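Local coordinates for protein endoglucanase E-5 (Thermobifida fusca, PDB 2CKS) that hydrolyses internal beta-1,4-glucosidic linkages in cellulose, lichenin and cereal beta-D-glucans, through the family 5 glycoside hydrolase catalytic domain described here, at residues A[57-62]-A[226-231]; A[133-138]-A[202-207]. One frame throughout, in Å; residues are numbered along the deposited sequence.

In the fold
Both contacts lie in the core of the eight-stranded TIM barrel, and each joins strands that are not neighbours in the sheet. Interaction 1 spans the interior between the second and seventh strands; interaction 2 links the fourth strand and the loop after it to the sixth. Strands 199-206 and 227-233 are adjacent, which brings the two contacts together: T230 OG1 lies 2.7 Å from H204 NE2, a probable hydrogen bond. The chemistry differs. Interaction 1 runs from hydrocarbon packing deep in the barrel to a salt bridge at its catalytic end, whereas interaction 2 is polar, with no direct hydrogen bond and its groups tied together through R61 and T230.

Interaction 1. Residues A[57-62]-A[226-231]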
ATOM      1  N   ALA A  57      13.805   0.298   4.204  1.00  7.61           N
ATOM      2  CA  ALA A  57      12.586   0.099   3.417  1.00  7.30           C
ATOM      3  C   ALA A  57      12.867   0.357   1.944  1.00  6.41           C
ATOM      4  O   ALA A  57      13.662   1.224   1.612  1.00  6.86           O
ATOM      5  CB  ALA A  57      11.498   1.019   3.900  1.00  7.25           C
ATOM      6  N   ASP A  58      12.212  -0.411   1.075  1.00  5.78           N
ATOM      7  CA  ASP A  58      12.240  -0.188  -0.373  1.00  5.78           C
ATOM      8  C   ASP A  58      11.190   0.808  -0.853  1.00  5.45           C
ATOM      9  O   ASP A  58      11.329   1.418  -1.909  1.00  5.01           O
ATOM     10  CB  ASP A  58      11.949  -1.491  -1.113  1.00  6.04           C
ATOM     11  CG  ASP A  58      12.958  -2.562  -0.844  0.80  7.55           C
ATOM     12  OD1 ASP A  58      14.164  -2.268  -0.987  0.80  9.31           O
ATOM     13  OD2 ASP A  58      12.641  -3.727  -0.491  0.80  7.86           O
ATOM     14  N   ILE A  59      10.118   0.934  -0.078  1.00  4.73           N
ATOM     15  CA  ILE A  59       8.888   1.543  -0.557  1.00  4.18           C
ATOM     16  C   ILE A  59       8.097   2.106   0.624  1.00  4.07           C
ATOM     17  O   ILE A  59       8.151   1.575   1.744  1.00  3.76           O
ATOM     18  CB  ILE A  59       8.095   0.460  -1.347  1.00  4.43           C
ATOM     19  CG1 ILE A  59       6.845   1.015  -2.027  1.00  4.18           C
ATOM     20  CG2 ILE A  59       7.727  -0.714  -0.466  1.00  4.99           C
ATOM     21  CD1 ILE A  59       6.354   0.107  -3.155  1.00  5.50           C
ATOM     22  N   ILE A  60       7.391   3.197   0.363  1.00  4.24           N
ATOM     23  CA  ILE A  60       6.487   3.815   1.325  1.00  4.23           C
ATOM     24  C   ILE A  60       5.146   4.001   0.635  1.00  4.49           C
ATOM     25  O   ILE A  60       5.074   4.462  -0.506  1.00  4.50           O
ATOM     26  CB  ILE A  60       7.036   5.169   1.856  1.00  4.10           C
ATOM     27  CG1 ILE A  60       6.107   5.735   2.943  1.00  4.60           C
ATOM     28  CG2 ILE A  60       7.228   6.184   0.748  1.00  4.60           C
ATOM     29  CD1 ILE A  60       6.674   6.888   3.702  1.00  5.11           C
ATOM     30  N   ARG A  61       4.088   3.627   1.330  1.00  4.58           N
ATOM     31  CA  ARG A  61       2.740   3.875   0.865  1.00  4.35           C
ATOM     32  C   ARG A  61       2.197   5.095   1.594  1.00  4.51           C
ATOM     33  O   ARG A  61       2.184   5.142   2.830  1.00  4.58           O
ATOM     34  CB  ARG A  61       1.895   2.649   1.135  1.00  4.39           C
ATOM     35  CG  ARG A  61       0.418   2.782   0.850  1.00  4.72           C
ATOM     36  CD  ARG A  61      -0.226   1.529   1.288  1.00  6.31           C
ATOM     37  NE  ARG A  61      -1.612   1.301   0.942  1.00  6.37           N
ATOM     38  CZ  ARG A  61      -2.578   1.087   1.833  1.00  7.35           C
ATOM     39  NH1 ARG A  61      -2.380   1.202   3.141  1.00  8.53           N
ATOM     40  NH2 ARG A  61      -3.774   0.775   1.401  1.00  7.55           N
ATOM     41  N   LEU A  62       1.775   6.089   0.818  1.00  4.34           N
ATOM     42  CA  LEU A  62       1.221   7.327   1.344  1.00  4.95           C
ATOM     43  C   LEU A  62      -0.300   7.233   1.382  1.00  5.47           C
ATOM     44  O   LEU A  62      -0.962   7.318   0.348  1.00  5.91           O
ATOM     45  CB  LEU A  62       1.669   8.498   0.467  1.00  5.02           C
ATOM     46  CG  LEU A  62       3.181   8.636   0.274  1.00  5.71           C
ATOM     47  CD1 LEU A  62       3.484   9.720  -0.752  1.00  7.20           C
ATOM     48  CD2 LEU A  62       3.880   8.927   1.583  1.00  5.62           C
ATOM     49  N   PRO A 226      -0.484 -10.573 -10.663  1.00  7.29           N
ATOM     50  CA  PRO A 226       0.415  -9.936  -9.695  1.00  7.10           C
ATOM     51  C   PRO A 226      -0.348  -9.392  -8.508  1.00  7.07           C
ATOM     52  O   PRO A 226      -1.392  -8.769  -8.687  1.00  7.12           O
ATOM     53  CB  PRO A 226       1.059  -8.798 -10.501  1.00  7.32           C
ATOM     54  CG  PRO A 226       0.695  -9.074 -11.928  1.00  7.52           C
ATOM     55  CD  PRO A 226      -0.640  -9.743 -11.870  1.00  7.66           C
ATOM     56  N   VAL A 227       0.161  -9.668  -7.316  1.00  7.12           N
ATOM     57  CA  VAL A 227      -0.434  -9.208  -6.071  1.00  6.80           C
ATOM     58  C   VAL A 227       0.575  -8.322  -5.338  1.00  6.43           C
ATOM     59  O   VAL A 227       1.769  -8.617  -5.320  1.00  6.03           O
ATOM     60  CB  VAL A 227      -0.824 -10.394  -5.162  1.00  7.48           C
ATOM     61  CG1 VAL A 227      -1.296  -9.904  -3.807  1.00  8.04           C
ATOM     62  CG2 VAL A 227      -1.892 -11.238  -5.817  1.00  8.57           C
ATOM     63  N   PHE A 228       0.094  -7.230  -4.758  1.00  5.06           N
ATOM     64  CA  PHE A 228       0.886  -6.447  -3.822  1.00  5.20           C
ATOM     65  C   PHE A 228       0.114  -6.333  -2.520  1.00  5.04           C
ATOM     66  O   PHE A 228      -1.061  -5.972  -2.513  1.00  5.32           O
ATOM     67  CB  PHE A 228       1.194  -5.053  -4.373  1.00  4.97           C
ATOM     68  CG  PHE A 228       2.351  -4.391  -3.676  1.00  5.04           C
ATOM     69  CD1 PHE A 228       3.608  -4.336  -4.274  1.00  6.05           C
ATOM     70  CD2 PHE A 228       2.195  -3.849  -2.409  1.00  5.19           C
ATOM     71  CE1 PHE A 228       4.682  -3.758  -3.606  1.00  5.79           C
ATOM     72  CE2 PHE A 228       3.278  -3.267  -1.741  1.00  4.41           C
ATOM     73  CZ  PHE A 228       4.513  -3.224  -2.350  1.00  6.33           C
ATOM     74  N   VAL A 229       0.774  -6.639  -1.412  1.00  4.55           N
ATOM     75  CA  VAL A 229       0.137  -6.528  -0.118  1.00  4.57           C
ATOM     76  C   VAL A 229       0.327  -5.089   0.380  1.00  4.84           C
ATOM     77  O   VAL A 229       1.289  -4.778   1.066  1.00  4.89           O
ATOM     78  CB  VAL A 229       0.666  -7.598   0.857  1.00  4.76           C
ATOM     79  CG1 VAL A 229       0.148  -7.360   2.264  1.00  4.91           C
ATOM     80  CG2 VAL A 229       0.247  -8.982   0.356  1.00  5.31           C
ATOM     81  N   THR A 230      -0.595  -4.205   0.009  1.00  4.92           N
ATOM     82  CA  THR A 230      -0.439  -2.780   0.322  1.00  5.53           C
ATOM     83  C   THR A 230      -0.751  -2.442   1.778  1.00  5.53           C
ATOM     84  O   THR A 230      -0.447  -1.346   2.231  1.00  5.50           O
ATOM     85  CB  THR A 230      -1.287  -1.896  -0.605  1.00  5.47           C
ATOM     86  OG1 THR A 230      -2.640  -2.346  -0.610  1.00  7.09           O
ATOM     87  CG2 THR A 230      -0.847  -2.012  -2.050  1.00  6.56           C
ATOM     88  N   GLU A 231      -1.333  -3.380   2.514  1.00  5.74           N
ATOM     89  CA  GLU A 231      -1.622  -3.147   3.918  1.00  6.08           C
ATOM     90  C   GLU A 231      -1.715  -4.473   4.647  1.00  5.91           C
ATOM     91  O   GLU A 231      -2.506  -5.326   4.274  1.00  6.80           O
ATOM     92  CB  GLU A 231      -2.935  -2.389   4.043  1.00  6.52           C
ATOM     93  CG  GLU A 231      -3.162  -1.764   5.395  1.00  8.21           C
ATOM     94  CD  GLU A 231      -4.486  -1.040   5.451  1.00 10.31           C
ATOM     95  OE1 GLU A 231      -5.347  -1.450   6.259  1.00 13.51           O
ATOM     96  OE2 GLU A 231      -4.659  -0.070   4.683  1.00  8.49           O
TER
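R61 meets T230 and E231 from CD outward, and this is the dense part of the contact. The arginine chain is extended, with CG anti to the backbone N (chi1 174°), and this carries the guanidinium from the strand across the barrel interior. It passes the T230 carbonyl closely, with R61 CD 3.0 Å from T230 O. That oxygen sits over one face of the guanidinium, offset toward its rim, and although R61 NE is 3.2 Å from T230 O, the angle is too poor for a hydrogen bond. T230 CB packs 3.6 Å from R61 NE. The directed bond is made at the guanidinium edge: R61 NH1 donates to E231 OE2 at 3.0 Å in a salt bridge, with an N-H...O angle of 156°. OE2 receives it on its anti lone pair, near the guanidinium plane, while the carboxylate itself is turned 61° from that plane. Beyond the two segments, R61 is also held by E135, N138 and S32, T230 O has its hydrogen bond with T263 OG1, and E231 OE1 takes Y206 OH and a zinc ion. Packing is far sparser at the other end, buried though it is, where I59 CD1 reaches F228 CZ at 3.9 Å, oblique to the ring. The axes of the two short strand segments come no closer than 8.9 Å, and the space is bridged by side chains and the T230 carbonyl. An interior arginine beside the glutamate that is by similarity the nucleophile, at the C-terminal end of the seventh strand, marks the active site of a family 5 TIM barrel.

Interaction 2. Residues A[133-138]-A[202-207]; sequences LYEIAN and AFHFYA
N138 OD1 accepts a hydrogen bond from R61 NH2 and also lies against the imidazole of H204, its nearest neighbour there being H204 CE1 at 3.1 Å. The meeting takes place in the catalytic centre of the TIM barrel, where the loop leaving the fourth strand faces the sixth strand across the intervening strand 168-170. The asparagine precedes E139, the proton donor by similarity, in the Asn-Glu pair characteristic of family 5 enzymes. N138 leaves its backbone pointing away from the histidine strand, but with CG anti to the backbone N (chi1 165°) its amide end turns nearer to H204. The amide oxygen addresses the ring edge, in the ring plane, and the amide and imidazole planes are 34° apart. A second approach to H204 is longer: E135 OE1 stands 4.1 Å from H204 NE2, at the ring edge, and its carboxylate plane is turned 84° from the ring. The E135 chain is fully extended, which takes its carboxylate into the barrel interior, where T230 OG1 is hydrogen-bonded to both E135 OE1 and H204 NE2, bridging two groups that do not bond directly, while R61 holds the other carboxylate oxygen. At its other nitrogen, H204 ND1 is hydrogen-bonded to E139 OE2, and with both ring nitrogens engaged the rotation of the histidine beside E139 should be fixed. The loop backbone adds one more neighbour to the ring carbon between those nitrogens: N138 O lies 3.6 Å from H204 CE1.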
ATOM      1  N   LEU A 133       3.896   4.269  -7.924  1.00  6.11           N
ATOM      2  CA  LEU A 133       2.820   3.330  -8.227  1.00  6.36           C
ATOM      3  C   LEU A 133       1.519   3.950  -7.698  1.00  6.05           C
ATOM      4  O   LEU A 133       1.518   4.654  -6.691  1.00  6.01           O
ATOM      5  CB  LEU A 133       3.057   1.990  -7.531  1.00  6.48           C
ATOM      6  CG  LEU A 133       4.301   1.188  -7.920  1.00  6.51           C
ATOM      7  CD1 LEU A 133       5.544   1.705  -7.217  1.00  8.33           C
ATOM      8  CD2 LEU A 133       4.097  -0.296  -7.612  1.00  8.06           C
ATOM      9  N   TYR A 134       0.414   3.692  -8.381  1.00  5.92           N
ATOM     10  CA  TYR A 134      -0.873   4.318  -8.070  1.00  6.12           C
ATOM     11  C   TYR A 134      -1.851   3.289  -7.546  1.00  6.06           C
ATOM     12  O   TYR A 134      -2.163   2.334  -8.241  1.00  7.05           O
ATOM     13  CB  TYR A 134      -1.454   4.961  -9.332  1.00  6.00           C
ATOM     14  CG  TYR A 134      -0.583   6.043  -9.902  1.00  8.19           C
ATOM     15  CD1 TYR A 134      -0.758   7.350  -9.526  1.00 12.25           C
ATOM     16  CD2 TYR A 134       0.436   5.754 -10.794  1.00 11.22           C
ATOM     17  CE1 TYR A 134       0.037   8.351 -10.034  1.00 13.39           C
ATOM     18  CE2 TYR A 134       1.240   6.761 -11.302  1.00 12.89           C
ATOM     19  CZ  TYR A 134       1.031   8.053 -10.918  1.00 13.45           C
ATOM     20  OH  TYR A 134       1.832   9.057 -11.415  1.00 15.18           O
ATOM     21  N   GLU A 135      -2.332   3.477  -6.325  1.00  5.92           N
ATOM     22  CA  GLU A 135      -3.296   2.569  -5.709  1.00  5.45           C
ATOM     23  C   GLU A 135      -4.653   3.271  -5.719  1.00  5.16           C
ATOM     24  O   GLU A 135      -4.894   4.174  -4.931  1.00  5.80           O
ATOM     25  CB  GLU A 135      -2.863   2.211  -4.287  1.00  5.58           C
ATOM     26  CG  GLU A 135      -3.817   1.262  -3.566  1.00  6.70           C
ATOM     27  CD  GLU A 135      -3.292   0.782  -2.225  1.00 10.25           C
ATOM     28  OE1 GLU A 135      -3.931  -0.115  -1.635  1.00 10.54           O
ATOM     29  OE2 GLU A 135      -2.238   1.284  -1.766  1.00  9.39           O
ATOM     30  N   ILE A 136      -5.539   2.843  -6.610  1.00  5.55           N
ATOM     31  CA  ILE A 136      -6.720   3.649  -6.959  1.00  5.55           C
ATOM     32  C   ILE A 136      -7.960   3.458  -6.069  1.00  5.84           C
ATOM     33  O   ILE A 136      -8.904   4.240  -6.166  1.00  6.82           O
ATOM     34  CB  ILE A 136      -7.093   3.455  -8.442  1.00  5.43           C
ATOM     35  CG1 ILE A 136      -7.402   1.984  -8.738  1.00  5.53           C
ATOM     36  CG2 ILE A 136      -5.979   3.998  -9.333  1.00  6.28           C
ATOM     37  CD1 ILE A 136      -8.057   1.761 -10.079  1.00  5.39           C
ATOM     38  N   ALA A 137      -7.943   2.457  -5.190  1.00  6.29           N
ATOM     39  CA  ALA A 137      -9.057   2.206  -4.274  1.00  6.90           C
ATOM     40  C   ALA A 137      -8.641   1.240  -3.165  1.00  7.14           C
ATOM     41  O   ALA A 137      -8.796   0.028  -3.298  1.00  8.15           O
ATOM     42  CB  ALA A 137     -10.254   1.642  -5.044  1.00  7.20           C
ATOM     43  N   ASN A 138      -8.110   1.795  -2.083  1.00  7.10           N
ATOM     44  CA  ASN A 138      -7.601   1.030  -0.933  1.00  6.59           C
ATOM     45  C   ASN A 138      -8.389  -0.241  -0.574  1.00  6.63           C
ATOM     46  O   ASN A 138      -7.882  -1.360  -0.751  1.00  6.61           O
ATOM     47  CB  ASN A 138      -7.523   1.973   0.276  1.00  7.08           C
ATOM     48  CG  ASN A 138      -7.369   1.251   1.595  1.00  7.05           C
ATOM     49  OD1 ASN A 138      -6.471   0.429   1.764  1.00  7.76           O
ATOM     50  ND2 ASN A 138      -8.271   1.540   2.542  1.00  7.14           N
ATOM     51  N   ALA A 202      -4.540  -5.762  -5.035  1.00  5.16           N
ATOM     52  CA  ALA A 202      -4.211  -5.636  -3.622  1.00  5.44           C
ATOM     53  C   ALA A 202      -4.779  -6.760  -2.768  1.00  5.29           C
ATOM     54  O   ALA A 202      -5.898  -7.229  -2.986  1.00  5.99           O
ATOM     55  CB  ALA A 202      -4.689  -4.306  -3.108  1.00  5.45           C
ATOM     56  N   PHE A 203      -4.001  -7.172  -1.768  1.00  4.95           N
ATOM     57  CA  PHE A 203      -4.460  -8.053  -0.711  1.00  4.96           C
ATOM     58  C   PHE A 203      -4.052  -7.491   0.639  1.00  5.38           C
ATOM     59  O   PHE A 203      -2.925  -7.033   0.817  1.00  5.80           O
ATOM     60  CB  PHE A 203      -3.876  -9.451  -0.893  1.00  4.98           C
ATOM     61  CG  PHE A 203      -4.325 -10.442   0.147  1.00  5.83           C
ATOM     62  CD1 PHE A 203      -5.657 -10.826   0.234  1.00  6.70           C
ATOM     63  CD2 PHE A 203      -3.417 -10.993   1.033  1.00  6.34           C
ATOM     64  CE1 PHE A 203      -6.068 -11.747   1.188  1.00  7.85           C
ATOM     65  CE2 PHE A 203      -3.826 -11.914   1.990  1.00  7.82           C
ATOM     66  CZ  PHE A 203      -5.145 -12.300   2.056  1.00  8.04           C
ATOM     67  N   HIS A 204      -4.991  -7.511   1.574  1.00  5.07           N
ATOM     68  CA  HIS A 204      -4.776  -7.035   2.934  1.00  5.62           C
ATOM     69  C   HIS A 204      -5.099  -8.135   3.913  1.00  5.81           C
ATOM     70  O   HIS A 204      -6.088  -8.839   3.750  1.00  6.46           O
ATOM     71  CB  HIS A 204      -5.698  -5.857   3.235  1.00  5.80           C
ATOM     72  CG  HIS A 204      -5.398  -4.626   2.436  1.00  6.14           C
ATOM     73  ND1 HIS A 204      -6.047  -3.429   2.653  1.00  6.50           N
ATOM     74  CD2 HIS A 204      -4.530  -4.402   1.421  1.00  5.95           C
ATOM     75  CE1 HIS A 204      -5.586  -2.524   1.809  1.00  6.59           C
ATOM     76  NE2 HIS A 204      -4.669  -3.088   1.048  1.00  6.99           N
ATOM     77  N   PHE A 205      -4.296  -8.252   4.961  1.00  5.98           N
ATOM     78  CA  PHE A 205      -4.548  -9.248   5.992  1.00  6.26           C
ATOM     79  C   PHE A 205      -4.028  -8.762   7.340  1.00  6.42           C
ATOM     80  O   PHE A 205      -3.110  -7.955   7.408  1.00  6.43           O
ATOM     81  CB  PHE A 205      -3.905 -10.591   5.631  1.00  6.77           C
ATOM     82  CG  PHE A 205      -2.395 -10.579   5.658  1.00  5.95           C
ATOM     83  CD1 PHE A 205      -1.698 -10.834   6.840  1.00  7.49           C
ATOM     84  CD2 PHE A 205      -1.663 -10.325   4.503  1.00  7.51           C
ATOM     85  CE1 PHE A 205      -0.303 -10.815   6.876  1.00  8.20           C
ATOM     86  CE2 PHE A 205      -0.261 -10.309   4.530  1.00  7.55           C
ATOM     87  CZ  PHE A 205       0.417 -10.550   5.715  1.00  8.12           C
ATOM     88  N   TYR A 206      -4.597  -9.318   8.401  1.00  6.99           N
ATOM     89  CA  TYR A 206      -4.202  -9.046   9.769  1.00  7.62           C
ATOM     90  C   TYR A 206      -4.038 -10.420  10.415  1.00  8.22           C
ATOM     91  O   TYR A 206      -5.020 -11.134  10.605  1.00  7.87           O
ATOM     92  CB  TYR A 206      -5.254  -8.163  10.454  1.00  7.97           C
ATOM     93  CG  TYR A 206      -5.155  -6.745   9.954  1.00  9.77           C
ATOM     94  CD1 TYR A 206      -4.350  -5.822  10.603  1.00 12.09           C
ATOM     95  CD2 TYR A 206      -5.796  -6.348   8.784  1.00 12.98           C
ATOM     96  CE1 TYR A 206      -4.219  -4.526  10.132  1.00 14.07           C
ATOM     97  CE2 TYR A 206      -5.659  -5.052   8.294  1.00 14.83           C
ATOM     98  CZ  TYR A 206      -4.866  -4.145   8.977  1.00 16.29           C
ATOM     99  OH  TYR A 206      -4.724  -2.848   8.527  1.00 18.42           O
ATOM    100  N   ALA A 207      -2.792 -10.785  10.716  1.00  8.35           N
ATOM    101  CA  ALA A 207      -2.424 -12.177  10.992  1.00  8.91           C
ATOM    102  C   ALA A 207      -3.117 -12.815  12.191  1.00  9.65           C
ATOM    103  O   ALA A 207      -3.330 -14.025  12.193  1.00 10.64           O
ATOM    104  CB  ALA A 207      -0.911 -12.307  11.129  1.00  8.96           C
TER